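Local coordinates for putative aldehyde dehydrogenase (Burkholderia cenocepacia, PDB 4YWE), which probably oxidises aldehydes with NAD or NADP as the electron acceptor, and binds calcium and magnesium ions, at residues T21-V31 with T42-R53; G138-H148 with G475-H486. All coordinates share one frame; numbering follows the deposited sequence.

Contact 1: T21-V31 with T42-R53. With EDO (1,2-ethanediol), chain I.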
# COMPACT_ATOMS: atom_id res chain seq x y z
N THR A 21 22.80 -3.48 -36.15
CA THR A 21 22.99 -4.73 -36.87
C THR A 21 22.12 -4.81 -38.12
O THR A 21 20.93 -4.50 -38.09
CB THR A 21 22.67 -5.95 -35.97
OG1 THR A 21 23.42 -5.85 -34.75
CG2 THR A 21 23.02 -7.25 -36.67
N LEU A 22 22.73 -5.22 -39.23
CA LEU A 22 22.00 -5.46 -40.46
C LEU A 22 21.00 -6.59 -40.27
O LEU A 22 21.24 -7.52 -39.51
CB LEU A 22 22.97 -5.82 -41.60
CG LEU A 22 23.94 -4.74 -42.06
CD1 LEU A 22 24.87 -5.29 -43.14
CD2 LEU A 22 23.19 -3.52 -42.58
N PRO A 23 19.85 -6.51 -40.97
CA PRO A 23 18.87 -7.60 -40.92
C PRO A 23 19.47 -8.89 -41.48
O PRO A 23 20.32 -8.83 -42.36
CB PRO A 23 17.73 -7.09 -41.80
CG PRO A 23 18.35 -6.06 -42.69
CD PRO A 23 19.42 -5.41 -41.85
N ALA A 24 19.02 -10.03 -40.96
CA ALA A 24 19.59 -11.32 -41.35
C ALA A 24 19.40 -11.60 -42.83
O ALA A 24 20.23 -12.28 -43.45
CB ALA A 24 18.96 -12.43 -40.52
N GLN A 25 18.33 -11.08 -43.41
CA GLN A 25 18.01 -11.34 -44.81
C GLN A 25 18.29 -10.12 -45.69
O GLN A 25 18.01 -10.14 -46.89
CB GLN A 25 16.56 -11.79 -44.95
CG GLN A 25 16.29 -13.14 -44.30
CD GLN A 25 14.83 -13.53 -44.34
OE1 GLN A 25 14.07 -13.07 -45.19
NE2 GLN A 25 14.42 -14.39 -43.41
N LEU A 26 18.82 -9.07 -45.09
CA LEU A 26 19.34 -7.91 -45.81
C LEU A 26 18.32 -7.21 -46.71
O LEU A 26 18.64 -6.81 -47.83
CB LEU A 26 20.56 -8.32 -46.65
CG LEU A 26 21.72 -8.97 -45.91
CD1 LEU A 26 22.77 -9.48 -46.89
CD2 LEU A 26 22.34 -7.99 -44.92
N GLU A 27 17.09 -7.06 -46.23
CA GLU A 27 16.07 -6.32 -46.97
C GLU A 27 15.58 -5.12 -46.17
O GLU A 27 15.75 -5.06 -44.96
CB GLU A 27 14.91 -7.24 -47.35
CG GLU A 27 15.25 -8.25 -48.43
CD GLU A 27 14.04 -9.02 -48.92
OE1 GLU A 27 14.02 -9.42 -50.10
OE2 GLU A 27 13.10 -9.23 -48.11
N THR A 28 14.98 -4.15 -46.87
CA THR A 28 14.60 -2.89 -46.24
C THR A 28 13.12 -2.54 -46.44
O THR A 28 12.44 -3.11 -47.30
CB THR A 28 15.44 -1.72 -46.77
OG1 THR A 28 15.25 -1.60 -48.19
CG2 THR A 28 16.92 -1.95 -46.49
N ILE A 29 12.65 -1.59 -45.64
CA ILE A 29 11.29 -1.06 -45.76
C ILE A 29 11.37 0.46 -45.89
O ILE A 29 12.05 1.11 -45.11
CB ILE A 29 10.43 -1.46 -44.55
CG1 ILE A 29 10.40 -2.99 -44.39
CG2 ILE A 29 9.02 -0.91 -44.69
CD1 ILE A 29 9.71 -3.45 -43.13
N PRO A 30 10.67 1.02 -46.89
CA PRO A 30 10.67 2.47 -47.11
C PRO A 30 10.02 3.27 -45.98
O PRO A 30 8.97 2.87 -45.47
CB PRO A 30 9.87 2.63 -48.41
CG PRO A 30 9.93 1.29 -49.07
CD PRO A 30 9.94 0.31 -47.95
N VAL A 31 10.65 4.38 -45.60
CA VAL A 31 10.08 5.30 -44.62
C VAL A 31 9.47 6.49 -45.35
O VAL A 31 10.16 7.18 -46.11
CB VAL A 31 11.13 5.76 -43.60
CG1 VAL A 31 10.51 6.72 -42.60
CG2 VAL A 31 11.74 4.56 -42.89
N THR A 42 14.91 4.56 -44.97
CA THR A 42 14.61 3.13 -44.98
C THR A 42 14.88 2.51 -43.61
O THR A 42 15.76 2.96 -42.87
CB THR A 42 15.45 2.38 -46.03
OG1 THR A 42 16.85 2.60 -45.78
CG2 THR A 42 15.11 2.84 -47.44
N ILE A 43 14.12 1.48 -43.27
CA ILE A 43 14.36 0.71 -42.05
C ILE A 43 14.63 -0.74 -42.41
O ILE A 43 14.25 -1.20 -43.49
CB ILE A 43 13.18 0.82 -41.07
CG1 ILE A 43 11.87 0.45 -41.77
CG2 ILE A 43 13.10 2.22 -40.48
CD1 ILE A 43 10.65 0.54 -40.88
N ALA A 44 15.28 -1.46 -41.50
CA ALA A 44 15.56 -2.87 -41.70
C ALA A 44 14.27 -3.69 -41.67
O ALA A 44 13.45 -3.53 -40.77
CB ALA A 44 16.53 -3.38 -40.64
N ARG A 45 14.10 -4.56 -42.66
CA ARG A 45 12.95 -5.45 -42.70
C ARG A 45 13.21 -6.66 -41.82
O ARG A 45 13.72 -7.69 -42.28
CB ARG A 45 12.65 -5.89 -44.14
CG ARG A 45 11.42 -6.77 -44.28
CD ARG A 45 11.13 -7.10 -45.73
NE ARG A 45 9.96 -7.96 -45.87
CZ ARG A 45 9.43 -8.32 -47.04
NH1 ARG A 45 9.97 -7.89 -48.17
NH2 ARG A 45 8.37 -9.11 -47.07
N GLY A 46 12.88 -6.53 -40.54
CA GLY A 46 13.17 -7.57 -39.56
C GLY A 46 12.39 -8.85 -39.74
O GLY A 46 11.19 -8.84 -40.03
N THR A 47 13.08 -9.97 -39.55
CA THR A 47 12.45 -11.28 -39.65
C THR A 47 12.74 -12.09 -38.39
O THR A 47 13.33 -11.58 -37.44
CB THR A 47 12.95 -12.06 -40.89
OG1 THR A 47 14.38 -12.11 -40.88
CG2 THR A 47 12.48 -11.38 -42.16
N ALA A 48 12.32 -13.35 -38.39
CA ALA A 48 12.47 -14.24 -37.23
C ALA A 48 13.90 -14.37 -36.70
O ALA A 48 14.10 -14.36 -35.49
CB ALA A 48 11.90 -15.62 -37.56
N PRO A 49 14.91 -14.49 -37.60
CA PRO A 49 16.27 -14.56 -37.04
C PRO A 49 16.68 -13.31 -36.27
O PRO A 49 17.41 -13.41 -35.28
CB PRO A 49 17.15 -14.74 -38.29
CG PRO A 49 16.25 -15.38 -39.28
CD PRO A 49 14.91 -14.77 -39.04
N ASP A 50 16.21 -12.15 -36.72
CA ASP A 50 16.52 -10.88 -36.06
C ASP A 50 15.90 -10.84 -34.66
O ASP A 50 16.52 -10.36 -33.71
CB ASP A 50 16.02 -9.70 -36.89
CG ASP A 50 16.59 -9.70 -38.29
OD1 ASP A 50 17.78 -10.06 -38.45
OD2 ASP A 50 15.86 -9.34 -39.23
N ILE A 51 14.68 -11.36 -34.55
CA ILE A 51 13.99 -11.43 -33.26
C ILE A 51 14.74 -12.39 -32.34
O ILE A 51 14.88 -12.12 -31.14
CB ILE A 51 12.53 -11.86 -33.44
CG1 ILE A 51 11.73 -10.76 -34.14
CG2 ILE A 51 11.89 -12.19 -32.10
CD1 ILE A 51 11.64 -9.47 -33.34
N GLU A 52 15.23 -13.49 -32.90
CA GLU A 52 15.98 -14.48 -32.13
C GLU A 52 17.21 -13.86 -31.47
O GLU A 52 17.48 -14.12 -30.30
CB GLU A 52 16.40 -15.64 -33.04
CG GLU A 52 17.29 -16.68 -32.35
CD GLU A 52 16.55 -17.45 -31.27
OE1 GLU A 52 15.33 -17.68 -31.43
OE2 GLU A 52 17.19 -17.83 -30.27
N ARG A 53 17.93 -13.04 -32.22
CA ARG A 53 19.13 -12.39 -31.71
C ARG A 53 18.78 -11.33 -30.66
O ARG A 53 19.52 -11.14 -29.69
CB ARG A 53 19.92 -11.75 -32.85
CG ARG A 53 20.34 -12.72 -33.94
CD ARG A 53 21.13 -12.04 -35.04
NE ARG A 53 21.29 -12.90 -36.21
CZ ARG A 53 21.89 -12.53 -37.33
NH1 ARG A 53 22.40 -11.31 -37.44
NH2 ARG A 53 21.99 -13.38 -38.34
C1 EDO I . 8.56 -14.45 -39.18
O1 EDO I . 7.35 -13.88 -38.66
C2 EDO I . 9.14 -13.52 -40.24
O2 EDO I . 10.34 -14.10 -40.78
O HOH W 1 16.12 -10.28 -41.79
O HOH W 2 15.48 -8.59 -44.33
O HOH W 3 11.78 -5.59 -48.67
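Ile29 and Ile43 face each other as a hydrogen-bonded antiparallel pair, Ile29 N reaching Ile43 O at 2.7 Å and Ile43 N returning to Ile29 O at 2.8 Å. This is the tight part. CG1 of Ile43, set between its backbone N and carbonyl carbon (chi1 53°), lies 3.7 Å from Ile29 CB, while its CG2 branch meets Val31 CG2 at 3.6 Å, the two side chains at about a right angle. A second grip, on the buried carboxylate of Asp50, holds the type I turn at 23-26: OD1 accepts a hydrogen bond from Ala24 N at 2.8 Å through its syn lone pair, and OD2 accepts one from Thr47 N on its anti side, tilted 31° out of the carboxylate plane. One carboxylate thus ties the turn to the start of helix 48-63, with Ala24 CB against Pro49 CB. A water joins Gln25 N, Thr47 OG1 and Asp50 OD2.

The solvent side is looser. Glu27 and Arg45 lie alongside, pointing the same way; Glu27 OE2 is 3.4 Å from Arg45 NH1 but well out of the guanidinium plane, so only charge links them, and Arg45 has a stronger partner in Glu216. Gln25 crosses Thr47 without bonding to it, its NE2 3.4 Å from Thr47 OG1. O2 of a 1,2-ethanediol, probably from the crystallisation liquor, accepts a hydrogen bond from Ala48 N.

Strands 28-33 and 38-44 form a two-stranded beta hairpin. Val31 and Ile43 rest on Leu188 of helix 188-200, Val31 lies near the bound calcium ion and its ligand Asp99, and strand 14-16 packs against Pro23, Ala44 and Arg53.

Contact 2: G138-H148 with G475-H486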
# COMPACT_ATOMS: atom_id res chain seq x y z
N GLY A 138 5.88 -18.73 14.48
CA GLY A 138 7.13 -19.35 14.06
C GLY A 138 7.38 -19.21 12.58
O GLY A 138 8.29 -19.83 12.03
N TYR A 139 6.56 -18.40 11.92
CA TYR A 139 6.68 -18.17 10.49
C TYR A 139 6.93 -16.70 10.16
O TYR A 139 6.44 -15.81 10.84
CB TYR A 139 5.42 -18.64 9.76
CG TYR A 139 5.44 -20.09 9.33
CD1 TYR A 139 5.05 -21.10 10.20
CD2 TYR A 139 5.85 -20.44 8.05
CE1 TYR A 139 5.06 -22.42 9.80
CE2 TYR A 139 5.86 -21.76 7.65
CZ TYR A 139 5.47 -22.75 8.53
OH TYR A 139 5.49 -24.06 8.13
N THR A 140 7.69 -16.47 9.09
CA THR A 140 7.83 -15.14 8.53
C THR A 140 7.58 -15.21 7.02
O THR A 140 8.28 -15.92 6.30
CB THR A 140 9.22 -14.53 8.80
OG1 THR A 140 9.37 -14.27 10.20
CG2 THR A 140 9.39 -13.23 8.03
N VAL A 141 6.58 -14.47 6.57
CA VAL A 141 6.20 -14.49 5.16
C VAL A 141 6.50 -13.14 4.52
O VAL A 141 6.04 -12.11 4.99
CB VAL A 141 4.72 -14.87 4.99
CG1 VAL A 141 4.30 -14.76 3.53
CG2 VAL A 141 4.47 -16.27 5.52
N LEU A 142 7.28 -13.16 3.45
CA LEU A 142 7.56 -11.95 2.69
C LEU A 142 7.27 -12.16 1.21
O LEU A 142 7.32 -13.28 0.71
CB LEU A 142 9.01 -11.49 2.89
CG LEU A 142 10.15 -12.38 2.39
CD1 LEU A 142 11.39 -11.54 2.11
CD2 LEU A 142 10.48 -13.47 3.40
N THR A 143 6.95 -11.07 0.52
CA THR A 143 6.71 -11.13 -0.92
C THR A 143 7.64 -10.17 -1.64
O THR A 143 7.94 -9.09 -1.14
CB THR A 143 5.25 -10.78 -1.27
OG1 THR A 143 5.01 -9.39 -1.01
CG2 THR A 143 4.28 -11.62 -0.45
N VAL A 144 8.11 -10.59 -2.81
CA VAL A 144 9.00 -9.76 -3.62
C VAL A 144 8.44 -9.65 -5.03
O VAL A 144 7.97 -10.63 -5.60
CB VAL A 144 10.43 -10.32 -3.63
CG1 VAL A 144 11.11 -10.08 -2.29
CG2 VAL A 144 10.41 -11.81 -3.96
N ARG A 145 8.49 -8.44 -5.58
CA ARG A 145 7.99 -8.21 -6.93
C ARG A 145 9.15 -8.21 -7.92
O ARG A 145 9.88 -7.23 -8.05
CB ARG A 145 7.21 -6.90 -6.99
CG ARG A 145 6.01 -6.89 -6.05
CD ARG A 145 5.17 -5.64 -6.17
NE ARG A 145 4.09 -5.65 -5.18
CZ ARG A 145 2.93 -6.28 -5.35
NH1 ARG A 145 2.70 -6.95 -6.47
NH2 ARG A 145 2.01 -6.24 -4.40
N GLU A 146 9.32 -9.34 -8.60
CA GLU A 146 10.45 -9.54 -9.49
C GLU A 146 10.06 -9.30 -10.94
O GLU A 146 8.92 -9.56 -11.32
CB GLU A 146 10.99 -10.96 -9.34
CG GLU A 146 11.42 -11.32 -7.93
CD GLU A 146 11.66 -12.80 -7.77
OE1 GLU A 146 10.99 -13.58 -8.49
OE2 GLU A 146 12.51 -13.19 -6.95
N PRO A 147 11.01 -8.81 -11.75
CA PRO A 147 10.75 -8.63 -13.18
C PRO A 147 10.38 -9.94 -13.85
O PRO A 147 10.78 -11.00 -13.37
CB PRO A 147 12.07 -8.08 -13.71
CG PRO A 147 13.10 -8.54 -12.72
CD PRO A 147 12.40 -8.49 -11.40
N HIS A 148 9.63 -9.87 -14.94
CA HIS A 148 9.29 -11.07 -15.71
C HIS A 148 10.56 -11.69 -16.29
O HIS A 148 10.70 -12.91 -16.35
CB HIS A 148 8.31 -10.74 -16.84
CG HIS A 148 6.98 -10.25 -16.36
ND1 HIS A 148 6.09 -11.06 -15.69
CD2 HIS A 148 6.38 -9.04 -16.47
CE1 HIS A 148 5.00 -10.37 -15.40
NE2 HIS A 148 5.16 -9.14 -15.86
N GLY A 475 2.24 -4.75 -13.54
CA GLY A 475 2.06 -5.53 -14.75
C GLY A 475 3.38 -6.00 -15.33
O GLY A 475 3.41 -6.96 -16.11
N PHE A 476 4.47 -5.34 -14.96
CA PHE A 476 5.79 -5.69 -15.47
C PHE A 476 6.61 -6.47 -14.44
O PHE A 476 7.81 -6.68 -14.63
CB PHE A 476 6.55 -4.43 -15.90
CG PHE A 476 6.09 -3.87 -17.22
CD1 PHE A 476 6.37 -4.54 -18.40
CD2 PHE A 476 5.38 -2.69 -17.28
CE1 PHE A 476 5.95 -4.04 -19.61
CE2 PHE A 476 4.96 -2.18 -18.49
CZ PHE A 476 5.25 -2.85 -19.66
N THR A 477 5.96 -6.88 -13.36
CA THR A 477 6.60 -7.76 -12.39
C THR A 477 5.68 -8.94 -12.07
O THR A 477 4.52 -8.96 -12.46
CB THR A 477 6.95 -7.03 -11.07
OG1 THR A 477 5.77 -6.49 -10.47
CG2 THR A 477 7.96 -5.92 -11.32
N ALA A 478 6.23 -9.94 -11.38
CA ALA A 478 5.46 -11.09 -10.92
C ALA A 478 5.75 -11.35 -9.45
O ALA A 478 6.91 -11.34 -9.03
CB ALA A 478 5.78 -12.31 -11.75
N LEU A 479 4.71 -11.58 -8.67
CA LEU A 479 4.86 -11.72 -7.22
C LEU A 479 5.40 -13.09 -6.84
O LEU A 479 4.88 -14.13 -7.27
CB LEU A 479 3.53 -11.47 -6.52
CG LEU A 479 3.61 -11.27 -5.00
CD1 LEU A 479 4.28 -9.95 -4.68
CD2 LEU A 479 2.24 -11.35 -4.35
N LYS A 480 6.45 -13.09 -6.03
CA LYS A 480 6.98 -14.32 -5.45
C LYS A 480 6.78 -14.27 -3.94
O LYS A 480 7.16 -13.31 -3.28
CB LYS A 480 8.46 -14.50 -5.78
CG LYS A 480 9.12 -15.64 -5.01
CD LYS A 480 10.63 -15.66 -5.20
CE LYS A 480 11.01 -16.12 -6.60
NZ LYS A 480 12.49 -16.11 -6.79
N THR A 481 6.17 -15.32 -3.39
CA THR A 481 5.95 -15.39 -1.95
C THR A 481 6.95 -16.33 -1.29
O THR A 481 7.15 -17.47 -1.73
CB THR A 481 4.52 -15.85 -1.62
OG1 THR A 481 3.58 -14.98 -2.26
CG2 THR A 481 4.27 -15.83 -0.12
N ILE A 482 7.60 -15.85 -0.23
CA ILE A 482 8.60 -16.64 0.48
C ILE A 482 8.15 -16.90 1.92
O ILE A 482 8.03 -15.96 2.71
CB ILE A 482 9.97 -15.94 0.45
CG1 ILE A 482 10.40 -15.69 -0.99
CG2 ILE A 482 11.00 -16.78 1.20
CD1 ILE A 482 11.66 -14.86 -1.12
N ALA A 483 7.89 -18.16 2.24
CA ALA A 483 7.43 -18.53 3.57
C ALA A 483 8.53 -19.21 4.37
O ALA A 483 8.94 -20.33 4.06
CB ALA A 483 6.21 -19.44 3.47
N ILE A 484 9.01 -18.53 5.40
CA ILE A 484 10.11 -19.04 6.22
C ILE A 484 9.59 -19.64 7.53
O ILE A 484 9.03 -18.92 8.36
CB ILE A 484 11.14 -17.94 6.51
CG1 ILE A 484 11.49 -17.18 5.23
CG2 ILE A 484 12.38 -18.54 7.15
CD1 ILE A 484 12.30 -15.93 5.48
N ARG A 485 9.79 -20.94 7.71
CA ARG A 485 9.49 -21.59 8.98
C ARG A 485 10.74 -21.58 9.85
O ARG A 485 11.71 -22.28 9.56
CB ARG A 485 9.00 -23.02 8.76
CG ARG A 485 8.59 -23.73 10.04
CD ARG A 485 8.12 -25.15 9.75
NE ARG A 485 7.73 -25.85 10.97
CZ ARG A 485 8.58 -26.53 11.73
NH1 ARG A 485 9.86 -26.60 11.41
NH2 ARG A 485 8.14 -27.14 12.83
N HIS A 486 10.72 -20.79 10.92
CA HIS A 486 11.91 -20.60 11.75
C HIS A 486 11.65 -20.90 13.22
O HIS A 486 12.59 -21.04 14.00
CB HIS A 486 12.44 -19.18 11.58
CG HIS A 486 11.39 -18.12 11.72
ND1 HIS A 486 10.75 -17.85 12.91
CD2 HIS A 486 10.88 -17.25 10.82
CE1 HIS A 486 9.89 -16.87 12.74
NE2 HIS A 486 9.94 -16.49 11.47
O HOH W 4 3.85 -7.55 -8.80
O HOH W 5 8.46 -13.49 -9.27
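Thr140 OG1 and His486 NE2 are 2.6 Å apart in a hydrogen bond whose donor is not fixed, the hydroxyl lying at the edge of the imidazole near its plane. His486 CG stands between its backbone N and carbonyl carbon (chi1 49°), which folds the ring back over Gly138 O, 3.3 Å from its plane. Next to it, Arg485 lays CB over one face of the Tyr139 ring, 3.9 Å from the centroid, a CH-pi contact; the guanidinium plane is turned 74° from the ring. Tyr139 OH, buried here, has no polar partner.

On the same face as Thr140, Leu142 CD2 sits 3.7 Å from Ile484 CD1. Farther along, Lys480 bends at chi3 (-72°) and brings NZ to Glu146 OE2 at 2.9 Å, on the syn lone pair, forming a salt bridge. At the far end His148 NE2 donates to Gly475 O at 2.8 Å; the oxygen lies near the imidazole plane, but NE2 stands above the plane of the carbonyl, off its lone pairs.

Between the two faces runs a long antiparallel ladder, with paired backbone bonds from Thr140-Ile484 to Glu146-Ala478. Strands 139-155 and 477-485, with 130-133 on the other side of 139-155, form the projecting three-stranded arm, consistent with the oligomerisation domain of aldehyde dehydrogenases.

Farther out, Lys480 NZ is also held by Ala433 O and Leu436 O of the second subunit, and residues 481-484 pair in parallel with a strand of that subunit. Leu142 and Val144 touch Thr132 of the fourth subunit. On the face of Tyr139, Leu479 CD1 lies over the Arg145 guanidinium, which binds Glu131 of strand 130-133. At the base of the arm His148 stacks on His229.

How the contacts relate
Contact 1 closes within the N-terminal part of the chain before contact 2 opens, and the two do not touch: their centres are 40 Å apart and their nearest atoms about 15 Å. They share no sheet. Contact 1 joins neighbours in sequence, a small two-stranded hairpin with the following helix 48-63, on a side that no other chain of the assembly touches. Contact 2 brings together strands 139-155 and 477-485, separated by more than 300 residues, in the larger mixed sheet that also contains strand 229-233. Thus 21-31 with 42-53 belongs to a single subunit's surface, whereas 138-148 with 475-486 carries the C terminus outward along the arm and lies against the three other subunits of the assembly.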